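Local coordinates for uncharacterized protein ScGH5_18 (Streptomyces cattleya, PDB 7LR8) that probably hydrolyses the Man-beta-1,4-GlcNAc linkage found in the core of N-glycans, as a family 5 glycoside hydrolase of a soil actinobacterium, at residues V227-R238 with P274-F284; A243-K254 with A287-V298. The protein carries 1 engineered substitution. All coordinates share one frame; numbering follows the deposited sequence.

Interaction 1. Residues V227-R238 with P274-F284; sequences VFNGTAQRYGTR and PHVPAEYAAEF
H275 reaches into the turn that leads to helix 231-235, and its side chain can be followed outward. CB lies against the methyl of A232, CB to CB 3.7 Å, that methyl coming in at the ring's edge. Beyond it CG, ND1 and CE1 pass beneath CB of F228, which sits over one face of the imidazole in a CH-pi contact, 3.6 Å from the ring centroid and 15° off its normal. At the far end CD2 and NE2 meet the amide of Q233, whose plane is turned 56° from the ring. That amide is not bonded to the imidazole; Q233 NE2 instead gives a nearly straight hydrogen bond to F228 O (2.9 Å, 173°), which fixes the amide beside the ring. ND1 of H275 is buried without a polar partner.

The carbonyl of H275 takes a hydrogen bond from T237 OG1, 2.8 Å from H275 O, with the donor above the carbonyl plane. With OG1 beside the backbone N and CG2 anti to it, the hydroxyl faces H275 O and the T237 methyl presses on the proline ring of P277, CG2 to CD a tight 3.4 Å. Next door R238 lays CG over a face of Y280; its guanidinium, perpendicular to the ring, brings its edge to Y280, NE to CE1 3.4 Å. The two segments follow strands 221-225 and 264-269, and so are beta-alpha loops of the TIM barrel, the second running into helix 281-293 and the first carrying F228 to the bound mannose and GlcNAc.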
loop_
_atom_site.group_PDB
_atom_site.type_symbol
_atom_site.label_atom_id
_atom_site.label_comp_id
_atom_site.label_asym_id
_atom_site.label_seq_id
_atom_site.Cartn_x
_atom_site.Cartn_y
_atom_site.Cartn_z
ATOM N N VAL B 227 -17.169 -6.807 -21.373
ATOM C CA VAL B 227 -18.207 -6.097 -22.122
ATOM C C VAL B 227 -18.821 -4.929 -21.363
ATOM O O VAL B 227 -19.717 -4.269 -21.903
ATOM C CB VAL B 227 -19.309 -7.076 -22.588
ATOM C CG1 VAL B 227 -18.715 -8.119 -23.526
ATOM C CG2 VAL B 227 -20.005 -7.744 -21.417
ATOM N N PHE B 228 -18.359 -4.629 -20.141
ATOM C CA PHE B 228 -18.743 -3.373 -19.508
ATOM C C PHE B 228 -17.937 -2.189 -20.039
ATOM O O PHE B 228 -18.092 -1.067 -19.541
ATOM C CB PHE B 228 -18.620 -3.453 -17.974
ATOM C CG PHE B 228 -17.262 -3.886 -17.464
ATOM C CD1 PHE B 228 -16.106 -3.188 -17.789
ATOM C CD2 PHE B 228 -17.156 -4.981 -16.621
ATOM C CE1 PHE B 228 -14.867 -3.591 -17.307
ATOM C CE2 PHE B 228 -15.930 -5.391 -16.141
ATOM C CZ PHE B 228 -14.779 -4.689 -16.476
ATOM N N ASN B 229 -17.106 -2.418 -21.048
ATOM C CA ASN B 229 -16.239 -1.403 -21.631
ATOM C C ASN B 229 -16.959 -0.492 -22.623
ATOM O O ASN B 229 -16.289 0.177 -23.421
ATOM C CB ASN B 229 -15.056 -2.084 -22.320
ATOM C CG ASN B 229 -15.470 -2.899 -23.529
ATOM O OD1 ASN B 229 -16.655 -2.943 -23.908
ATOM N ND2 ASN B 229 -14.500 -3.557 -24.145
ATOM N N GLY B 230 -18.294 -0.496 -22.629
ATOM C CA GLY B 230 -19.085 0.223 -23.605
ATOM C C GLY B 230 -19.819 -0.676 -24.574
ATOM O O GLY B 230 -20.758 -0.219 -25.238
ATOM N N THR B 231 -19.416 -1.947 -24.669
ATOM C CA THR B 231 -20.045 -2.851 -25.622
ATOM C C THR B 231 -21.484 -3.139 -25.235
ATOM O O THR B 231 -22.404 -2.950 -26.041
ATOM C CB THR B 231 -19.260 -4.157 -25.715
ATOM O OG1 THR B 231 -17.921 -3.895 -26.174
ATOM C CG2 THR B 231 -19.970 -5.097 -26.677
ATOM N N ALA B 232 -21.700 -3.611 -24.007
ATOM C CA ALA B 232 -23.067 -3.889 -23.566
ATOM C C ALA B 232 -23.911 -2.621 -23.524
ATOM O O ALA B 232 -25.097 -2.641 -23.874
ATOM C CB ALA B 232 -23.051 -4.564 -22.197
ATOM N N GLN B 233 -23.321 -1.507 -23.087
ATOM C CA GLN B 233 -24.086 -0.274 -22.949
ATOM C C GLN B 233 -24.594 0.215 -24.299
ATOM O O GLN B 233 -25.718 0.717 -24.405
ATOM C CB GLN B 233 -23.223 0.797 -22.281
ATOM C CG GLN B 233 -22.811 0.455 -20.861
ATOM C CD GLN B 233 -21.438 -0.205 -20.767
ATOM O OE1 GLN B 233 -21.036 -0.993 -21.634
ATOM N NE2 GLN B 233 -20.722 0.102 -19.696
ATOM N N ARG B 234 -23.780 0.076 -25.343
ATOM C CA ARG B 234 -24.130 0.624 -26.647
ATOM C C ARG B 234 -24.995 -0.323 -27.465
ATOM O O ARG B 234 -25.974 0.107 -28.082
ATOM C CB ARG B 234 -22.854 0.962 -27.426
ATOM C CG ARG B 234 -23.114 1.512 -28.818
ATOM C CD ARG B 234 -21.824 1.966 -29.466
ATOM N NE ARG B 234 -21.131 2.950 -28.642
ATOM C CZ ARG B 234 -21.093 4.252 -28.904
ATOM N NH1 ARG B 234 -21.711 4.734 -29.974
ATOM N NH2 ARG B 234 -20.434 5.073 -28.096
ATOM N N TYR B 235 -24.654 -1.612 -27.471
ATOM C CA TYR B 235 -25.315 -2.588 -28.331
ATOM C C TYR B 235 -26.331 -3.458 -27.606
ATOM O O TYR B 235 -27.213 -4.026 -28.262
ATOM C CB TYR B 235 -24.254 -3.472 -29.002
ATOM C CG TYR B 235 -23.255 -2.641 -29.772
ATOM C CD1 TYR B 235 -23.611 -2.044 -30.977
ATOM C CD2 TYR B 235 -21.974 -2.413 -29.275
ATOM C CE1 TYR B 235 -22.716 -1.264 -31.685
ATOM C CE2 TYR B 235 -21.065 -1.628 -29.976
ATOM C CZ TYR B 235 -21.443 -1.058 -31.178
ATOM O OH TYR B 235 -20.561 -0.284 -31.889
ATOM N N GLY B 236 -26.239 -3.570 -26.293
ATOM C CA GLY B 236 -27.216 -4.280 -25.492
ATOM C C GLY B 236 -26.669 -5.601 -24.977
ATOM O O GLY B 236 -25.810 -6.235 -25.600
ATOM N N THR B 237 -27.200 -6.035 -23.830
ATOM C CA THR B 237 -26.776 -7.292 -23.211
ATOM C C THR B 237 -26.847 -8.473 -24.177
ATOM O O THR B 237 -25.931 -9.300 -24.240
ATOM C CB THR B 237 -27.652 -7.590 -21.996
ATOM O OG1 THR B 237 -27.547 -6.529 -21.040
ATOM C CG2 THR B 237 -27.222 -8.901 -21.368
ATOM N N ARG B 238 -27.954 -8.591 -24.908
ATOM C CA ARG B 238 -28.225 -9.777 -25.710
ATOM C C ARG B 238 -27.836 -9.599 -27.172
ATOM O O ARG B 238 -28.325 -10.337 -28.030
ATOM C CB ARG B 238 -29.700 -10.164 -25.590
ATOM C CG ARG B 238 -30.099 -10.614 -24.194
ATOM C CD ARG B 238 -31.215 -11.658 -24.260
ATOM N NE ARG B 238 -31.533 -12.220 -22.950
ATOM C CZ ARG B 238 -32.418 -11.693 -22.109
ATOM N NH1 ARG B 238 -33.078 -10.594 -22.446
ATOM N NH2 ARG B 238 -32.654 -12.269 -20.936
ATOM N N PRO B 274 -24.564 -5.432 -14.107
ATOM C CA PRO B 274 -25.793 -5.815 -14.815
ATOM C C PRO B 274 -25.650 -5.873 -16.330
ATOM O O PRO B 274 -26.636 -6.164 -17.020
ATOM C CB PRO B 274 -26.779 -4.705 -14.428
ATOM C CG PRO B 274 -25.937 -3.590 -13.846
ATOM C CD PRO B 274 -24.505 -3.974 -13.906
ATOM N N HIS B 275 -24.454 -5.566 -16.835
ATOM C CA HIS B 275 -24.218 -5.612 -18.272
ATOM C C HIS B 275 -24.502 -7.003 -18.818
ATOM O O HIS B 275 -25.034 -7.150 -19.924
ATOM C CB HIS B 275 -22.781 -5.172 -18.556
ATOM C CG HIS B 275 -22.430 -3.876 -17.898
ATOM N ND1 HIS B 275 -21.881 -3.810 -16.636
ATOM C CD2 HIS B 275 -22.599 -2.596 -18.302
ATOM C CE1 HIS B 275 -21.704 -2.546 -16.300
ATOM N NE2 HIS B 275 -22.132 -1.788 -17.293
ATOM N N VAL B 276 -24.172 -8.025 -18.043
ATOM C CA VAL B 276 -24.706 -9.369 -18.205
ATOM C C VAL B 276 -25.421 -9.733 -16.912
ATOM O O VAL B 276 -24.779 -10.016 -15.897
ATOM C CB VAL B 276 -23.596 -10.385 -18.528
ATOM C CG1 VAL B 276 -24.202 -11.776 -18.737
ATOM C CG2 VAL B 276 -22.804 -9.940 -19.751
ATOM N N PRO B 277 -26.758 -9.701 -16.899
ATOM C CA PRO B 277 -27.496 -10.070 -15.688
ATOM C C PRO B 277 -27.153 -11.490 -15.267
ATOM O O PRO B 277 -26.849 -12.349 -16.098
ATOM C CB PRO B 277 -28.968 -9.958 -16.114
ATOM C CG PRO B 277 -28.961 -9.054 -17.294
ATOM C CD PRO B 277 -27.651 -9.277 -17.987
ATOM N N ALA B 278 -27.223 -11.733 -13.955
ATOM C CA ALA B 278 -26.891 -13.053 -13.430
ATOM C C ALA B 278 -27.748 -14.144 -14.065
ATOM O O ALA B 278 -27.266 -15.262 -14.288
ATOM C CB ALA B 278 -27.043 -13.067 -11.909
ATOM N N GLU B 279 -29.023 -13.845 -14.361
ATOM C CA GLU B 279 -29.890 -14.846 -14.984
ATOM C C GLU B 279 -29.519 -15.138 -16.434
ATOM O O GLU B 279 -29.992 -16.135 -16.981
ATOM C CB GLU B 279 -31.358 -14.407 -14.914
ATOM C CG GLU B 279 -31.651 -13.109 -15.634
ATOM C CD GLU B 279 -31.741 -11.931 -14.673
ATOM O OE1 GLU B 279 -30.814 -11.756 -13.847
ATOM O OE2 GLU B 279 -32.749 -11.190 -14.736
ATOM N N TYR B 280 -28.692 -14.303 -17.063
ATOM C CA TYR B 280 -28.224 -14.516 -18.427
ATOM C C TYR B 280 -26.772 -14.978 -18.478
ATOM O O TYR B 280 -26.252 -15.250 -19.565
ATOM C CB TYR B 280 -28.390 -13.223 -19.240
ATOM C CG TYR B 280 -28.133 -13.368 -20.723
ATOM C CD1 TYR B 280 -29.003 -14.089 -21.532
ATOM C CD2 TYR B 280 -27.028 -12.774 -21.317
ATOM C CE1 TYR B 280 -28.770 -14.221 -22.887
ATOM C CE2 TYR B 280 -26.788 -12.903 -22.670
ATOM C CZ TYR B 280 -27.660 -13.626 -23.448
ATOM O OH TYR B 280 -27.425 -13.753 -24.797
ATOM N N ALA B 281 -26.109 -15.087 -17.326
ATOM C CA ALA B 281 -24.675 -15.359 -17.323
ATOM C C ALA B 281 -24.358 -16.703 -17.970
ATOM O O ALA B 281 -23.351 -16.831 -18.676
ATOM C CB ALA B 281 -24.127 -15.312 -15.897
ATOM N N ALA B 282 -25.194 -17.723 -17.729
ATOM C CA ALA B 282 -24.923 -19.035 -18.313
ATOM C C ALA B 282 -25.035 -18.994 -19.832
ATOM O O ALA B 282 -24.150 -19.490 -20.546
ATOM C CB ALA B 282 -25.879 -20.088 -17.736
ATOM N N GLU B 283 -26.129 -18.422 -20.345
ATOM C CA GLU B 283 -26.292 -18.287 -21.790
ATOM C C GLU B 283 -25.169 -17.460 -22.396
ATOM O O GLU B 283 -24.680 -17.766 -23.492
ATOM C CB GLU B 283 -27.632 -17.637 -22.120
ATOM C CG GLU B 283 -28.804 -18.567 -22.125
ATOM C CD GLU B 283 -30.082 -17.818 -22.399
ATOM O OE1 GLU B 283 -30.260 -17.347 -23.541
ATOM O OE2 GLU B 283 -30.888 -17.672 -21.460
ATOM N N PHE B 284 -24.758 -16.400 -21.701
ATOM C CA PHE B 284 -23.713 -15.535 -22.229
ATOM C C PHE B 284 -22.383 -16.266 -22.289
ATOM O O PHE B 284 -21.622 -16.105 -23.252
ATOM C CB PHE B 284 -23.600 -14.271 -21.370
ATOM C CG PHE B 284 -22.342 -13.487 -21.603
ATOM C CD1 PHE B 284 -22.260 -12.568 -22.640
ATOM C CD2 PHE B 284 -21.235 -13.672 -20.790
ATOM C CE1 PHE B 284 -21.080 -11.849 -22.853
ATOM C CE2 PHE B 284 -20.067 -12.958 -21.004
ATOM C CZ PHE B 284 -19.998 -12.046 -22.038
HETATM O O HOH W 1 -25.038 -11.393 -25.782
#

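Interaction 2. Residues A243-K254 with A287-V298; sequences AQHAAYLVELAK and ATIDAVLDCPEV
Two neighbouring outer helices of the (beta/alpha)8 barrel pack here, 243-253 against 287-293, with axes 7.6 Å apart at closest approach and running the same way at 27°. Alanines permit this closeness. The methyl of A246 meets V292, CB to CG2 3.5 Å, while the methyl of A247 faces A291 and, farther along, the sulfur of C295. At the start of the interface the CA-H of T288 points at A243 O, and a water between the helices links A243 O, A247 N and T288 O, taking the N-H of A247 where the helix is kinked. A second water joins Q244 OE1 to A291 O, with the Q244 amide against the A291 methyl.

Where helix 287-293 has ended, C295 CB and V298 CG2 meet CG1 of V250, still within its own helix, the two valines crossing at about a right angle. K254 runs fully extended beyond CG (chi2 177° to chi4 177°), carrying NZ to P296 O at 2.6 Å, above the carbonyl plane. NZ also bridges to E251 OE2 (2.8 Å), met on its syn side, and that oxygen rests 3.2 Å from C295 CB. A methionine in place of K254 would probably leave P296 O without this donor and the E251 carboxylate without this counter-charge. Inward, A246, T288 and V292 lean on strand 264-269; on another side Q244 and Y248 touch helix 381-391, and E251 bonds to T397 of strand 397-400.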
loop_
_atom_site.group_PDB
_atom_site.type_symbol
_atom_site.label_atom_id
_atom_site.label_comp_id
_atom_site.label_asym_id
_atom_site.label_seq_id
_atom_site.Cartn_x
_atom_site.Cartn_y
_atom_site.Cartn_z
ATOM N N ALA B 243 -21.913 -10.819 -27.382
ATOM C CA ALA B 243 -21.550 -12.239 -27.387
ATOM C C ALA B 243 -20.238 -12.494 -28.117
ATOM O O ALA B 243 -19.552 -13.483 -27.832
ATOM C CB ALA B 243 -22.658 -13.070 -28.030
ATOM N N GLN B 244 -19.896 -11.652 -29.083
ATOM C CA GLN B 244 -18.735 -11.875 -29.924
ATOM C C GLN B 244 -17.543 -11.025 -29.508
ATOM O O GLN B 244 -16.513 -11.041 -30.189
ATOM C CB GLN B 244 -19.104 -11.593 -31.387
ATOM C CG GLN B 244 -20.114 -12.586 -32.001
ATOM C CD GLN B 244 -19.442 -13.861 -32.475
ATOM O OE1 GLN B 244 -18.224 -13.901 -32.662
ATOM N NE2 GLN B 244 -20.233 -14.900 -32.689
ATOM N N HIS B 245 -17.655 -10.278 -28.409
ATOM C CA HIS B 245 -16.597 -9.333 -28.083
ATOM C C HIS B 245 -15.265 -10.042 -27.856
ATOM O O HIS B 245 -14.214 -9.556 -28.292
ATOM C CB HIS B 245 -16.991 -8.496 -26.863
ATOM C CG HIS B 245 -15.973 -7.454 -26.511
ATOM N ND1 HIS B 245 -14.879 -7.717 -25.708
ATOM C CD2 HIS B 245 -15.852 -6.165 -26.906
ATOM C CE1 HIS B 245 -14.145 -6.623 -25.604
ATOM N NE2 HIS B 245 -14.705 -5.672 -26.330
ATOM N N ALA B 246 -15.282 -11.194 -27.191
ATOM C CA ALA B 246 -14.020 -11.875 -26.918
ATOM C C ALA B 246 -13.401 -12.441 -28.195
ATOM O O ALA B 246 -12.180 -12.361 -28.383
ATOM C CB ALA B 246 -14.229 -12.970 -25.873
ATOM N N ALA B 247 -14.220 -13.025 -29.082
ATOM C CA ALA B 247 -13.715 -13.475 -30.378
ATOM C C ALA B 247 -13.180 -12.303 -31.193
ATOM O O ALA B 247 -12.196 -12.438 -31.926
ATOM C CB ALA B 247 -14.821 -14.205 -31.152
ATOM N N TYR B 248 -13.823 -11.140 -31.084
ATOM C CA TYR B 248 -13.310 -9.950 -31.757
ATOM C C TYR B 248 -11.899 -9.602 -31.293
ATOM O O TYR B 248 -11.020 -9.308 -32.110
ATOM C CB TYR B 248 -14.230 -8.774 -31.489
ATOM C CG TYR B 248 -13.687 -7.439 -31.945
ATOM C CD1 TYR B 248 -13.326 -7.232 -33.269
ATOM C CD2 TYR B 248 -13.596 -6.373 -31.067
ATOM C CE1 TYR B 248 -12.853 -6.000 -33.700
ATOM C CE2 TYR B 248 -13.136 -5.138 -31.489
ATOM C CZ TYR B 248 -12.768 -4.957 -32.801
ATOM O OH TYR B 248 -12.314 -3.725 -33.220
ATOM N N LEU B 249 -11.680 -9.558 -29.979
ATOM C CA LEU B 249 -10.348 -9.198 -29.498
ATOM C C LEU B 249 -9.317 -10.212 -29.974
ATOM O O LEU B 249 -8.184 -9.846 -30.316
ATOM C CB LEU B 249 -10.336 -9.089 -27.973
ATOM C CG LEU B 249 -10.911 -7.828 -27.335
ATOM C CD1 LEU B 249 -10.678 -7.891 -25.832
ATOM C CD2 LEU B 249 -10.293 -6.566 -27.936
ATOM N N VAL B 250 -9.700 -11.491 -30.016
ATOM C CA VAL B 250 -8.796 -12.536 -30.492
ATOM C C VAL B 250 -8.378 -12.256 -31.929
ATOM O O VAL B 250 -7.186 -12.249 -32.257
ATOM C CB VAL B 250 -9.460 -13.921 -30.354
ATOM C CG1 VAL B 250 -8.712 -14.989 -31.175
ATOM C CG2 VAL B 250 -9.557 -14.328 -28.887
ATOM N N GLU B 251 -9.355 -12.016 -32.808
ATOM C CA GLU B 251 -9.031 -11.825 -34.218
ATOM C C GLU B 251 -8.396 -10.461 -34.466
ATOM O O GLU B 251 -7.582 -10.319 -35.384
ATOM C CB GLU B 251 -10.282 -12.009 -35.081
ATOM C CG GLU B 251 -10.798 -13.436 -35.073
ATOM C CD GLU B 251 -9.740 -14.425 -35.508
ATOM O OE1 GLU B 251 -9.108 -14.183 -36.560
ATOM O OE2 GLU B 251 -9.545 -15.443 -34.801
ATOM N N LEU B 252 -8.760 -9.453 -33.668
ATOM C CA LEU B 252 -8.140 -8.141 -33.808
ATOM C C LEU B 252 -6.660 -8.204 -33.466
ATOM O O LEU B 252 -5.823 -7.636 -34.180
ATOM C CB LEU B 252 -8.846 -7.129 -32.903
ATOM C CG LEU B 252 -8.293 -5.701 -32.874
ATOM C CD1 LEU B 252 -8.428 -5.068 -34.246
ATOM C CD2 LEU B 252 -9.017 -4.866 -31.828
ATOM N N ALA B 253 -6.325 -8.898 -32.376
ATOM C CA ALA B 253 -4.945 -8.945 -31.904
ATOM C C ALA B 253 -4.021 -9.568 -32.944
ATOM O O ALA B 253 -2.831 -9.232 -33.006
ATOM C CB ALA B 253 -4.878 -9.719 -30.586
ATOM N N LYS B 254 -4.558 -10.450 -33.786
ATOM C CA LYS B 254 -3.770 -11.097 -34.821
ATOM C C LYS B 254 -3.232 -10.118 -35.860
ATOM O O LYS B 254 -2.216 -10.418 -36.499
ATOM C CB LYS B 254 -4.609 -12.175 -35.511
ATOM C CG LYS B 254 -4.933 -13.359 -34.603
ATOM C CD LYS B 254 -5.818 -14.382 -35.285
ATOM C CE LYS B 254 -6.061 -15.565 -34.355
ATOM N NZ LYS B 254 -6.981 -16.550 -34.956
ATOM N N ALA B 287 -22.430 -18.694 -25.251
ATOM C CA ALA B 287 -22.324 -17.984 -26.521
ATOM C C ALA B 287 -20.919 -17.454 -26.730
ATOM O O ALA B 287 -20.364 -17.554 -27.833
ATOM C CB ALA B 287 -23.330 -16.836 -26.573
ATOM N N THR B 288 -20.327 -16.896 -25.667
ATOM C CA THR B 288 -19.005 -16.293 -25.753
ATOM C C THR B 288 -17.945 -17.334 -26.081
ATOM O O THR B 288 -17.100 -17.127 -26.962
ATOM C CB THR B 288 -18.672 -15.605 -24.429
ATOM O OG1 THR B 288 -19.511 -14.455 -24.269
ATOM C CG2 THR B 288 -17.211 -15.172 -24.395
ATOM N N ILE B 289 -17.971 -18.457 -25.363
ATOM C CA ILE B 289 -16.992 -19.513 -25.591
ATOM C C ILE B 289 -17.177 -20.137 -26.975
ATOM O O ILE B 289 -16.195 -20.361 -27.691
ATOM C CB ILE B 289 -17.074 -20.563 -24.469
ATOM C CG1 ILE B 289 -16.672 -19.933 -23.134
ATOM C CG2 ILE B 289 -16.199 -21.780 -24.806
ATOM C CD1 ILE B 289 -16.759 -20.881 -21.959
ATOM N N ASP B 290 -18.426 -20.416 -27.385
ATOM C CA ASP B 290 -18.640 -20.919 -28.741
ATOM C C ASP B 290 -18.052 -19.962 -29.773
ATOM O O ASP B 290 -17.425 -20.393 -30.747
ATOM C CB ASP B 290 -20.128 -21.127 -29.032
ATOM C CG ASP B 290 -20.711 -22.340 -28.331
ATOM O OD1 ASP B 290 -19.958 -23.269 -27.981
ATOM O OD2 ASP B 290 -21.947 -22.367 -28.144
ATOM N N ALA B 291 -18.245 -18.656 -29.575
ATOM C CA ALA B 291 -17.709 -17.694 -30.531
ATOM C C ALA B 291 -16.181 -17.705 -30.529
ATOM O O ALA B 291 -15.553 -17.651 -31.592
ATOM C CB ALA B 291 -18.237 -16.292 -30.215
ATOM N N VAL B 292 -15.568 -17.809 -29.354
ATOM C CA VAL B 292 -14.109 -17.797 -29.286
ATOM C C VAL B 292 -13.534 -19.082 -29.868
ATOM O O VAL B 292 -12.544 -19.059 -30.609
ATOM C CB VAL B 292 -13.644 -17.572 -27.841
ATOM C CG1 VAL B 292 -12.134 -17.786 -27.744
ATOM C CG2 VAL B 292 -13.992 -16.165 -27.401
ATOM N N LEU B 293 -14.152 -20.222 -29.560
ATOM C CA LEU B 293 -13.629 -21.484 -30.069
ATOM C C LEU B 293 -13.847 -21.655 -31.571
ATOM O O LEU B 293 -13.319 -22.612 -32.149
ATOM C CB LEU B 293 -14.256 -22.657 -29.301
ATOM C CG LEU B 293 -13.873 -22.794 -27.819
ATOM C CD1 LEU B 293 -14.498 -24.053 -27.230
ATOM C CD2 LEU B 293 -12.371 -22.804 -27.621
ATOM N N ASP B 294 -14.598 -20.761 -32.215
ATOM C CA ASP B 294 -14.651 -20.683 -33.671
ATOM C C ASP B 294 -13.495 -19.859 -34.255
ATOM O O ASP B 294 -13.489 -19.577 -35.457
ATOM C CB ASP B 294 -16.000 -20.099 -34.109
ATOM C CG ASP B 294 -16.306 -20.345 -35.572
ATOM O OD1 ASP B 294 -16.088 -21.482 -36.058
ATOM O OD2 ASP B 294 -16.781 -19.391 -36.233
ATOM N N CYS B 295 -12.541 -19.458 -33.426
ATOM C CA CYS B 295 -11.347 -18.733 -33.838
ATOM C C CYS B 295 -10.151 -19.660 -33.763
ATOM O O CYS B 295 -9.967 -20.314 -32.728
ATOM C CB CYS B 295 -11.102 -17.529 -32.930
ATOM S SG CYS B 295 -12.376 -16.276 -33.001
ATOM N N PRO B 296 -9.338 -19.766 -34.813
ATOM C CA PRO B 296 -8.164 -20.639 -34.743
ATOM C C PRO B 296 -7.058 -20.008 -33.915
ATOM O O PRO B 296 -7.044 -18.801 -33.656
ATOM C CB PRO B 296 -7.734 -20.789 -36.209
ATOM C CG PRO B 296 -8.772 -20.085 -37.031
ATOM C CD PRO B 296 -9.458 -19.116 -36.123
ATOM N N GLU B 297 -6.101 -20.851 -33.516
ATOM C CA GLU B 297 -4.895 -20.411 -32.801
ATOM C C GLU B 297 -5.232 -19.707 -31.490
ATOM O O GLU B 297 -4.520 -18.799 -31.062
ATOM C CB GLU B 297 -4.020 -19.504 -33.674
ATOM C CG GLU B 297 -3.159 -20.257 -34.687
ATOM C CD GLU B 297 -3.905 -20.628 -35.959
ATOM O OE1 GLU B 297 -4.719 -19.816 -36.439
ATOM O OE2 GLU B 297 -3.662 -21.734 -36.488
ATOM N N VAL B 298 -6.315 -20.112 -30.841
ATOM C CA VAL B 298 -6.605 -19.641 -29.490
ATOM C C VAL B 298 -5.788 -20.504 -28.540
ATOM O O VAL B 298 -5.960 -21.732 -28.505
ATOM C CB VAL B 298 -8.103 -19.743 -29.171
ATOM C CG1 VAL B 298 -8.329 -19.502 -27.683
ATOM C CG2 VAL B 298 -8.925 -18.772 -30.028
HETATM O O HOH W 2 -16.892 -14.080 -27.974
HETATM O O HOH W 3 -16.693 -16.164 -33.645
#

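How the interactions relate
Both interactions draw on helix 281-293: interaction 1 takes its beginning and the loop before it, interaction 2 the later turns and the passage into strand 298-304. Their other halves are likewise consecutive, helix 231-235 being followed by helix 240-253. They meet at H245, which packs against V227, N229 and T231. Interaction 2 is the buried one, small apolar side chains, with waters toward one end and a charged pair at the other. Interaction 1 lies farther from the chain centre, is partly buried, and relies on aromatic faces and a threonine-to-carbonyl bond. One borders the glycan pocket; the other lies away from it, among the barrel's helices.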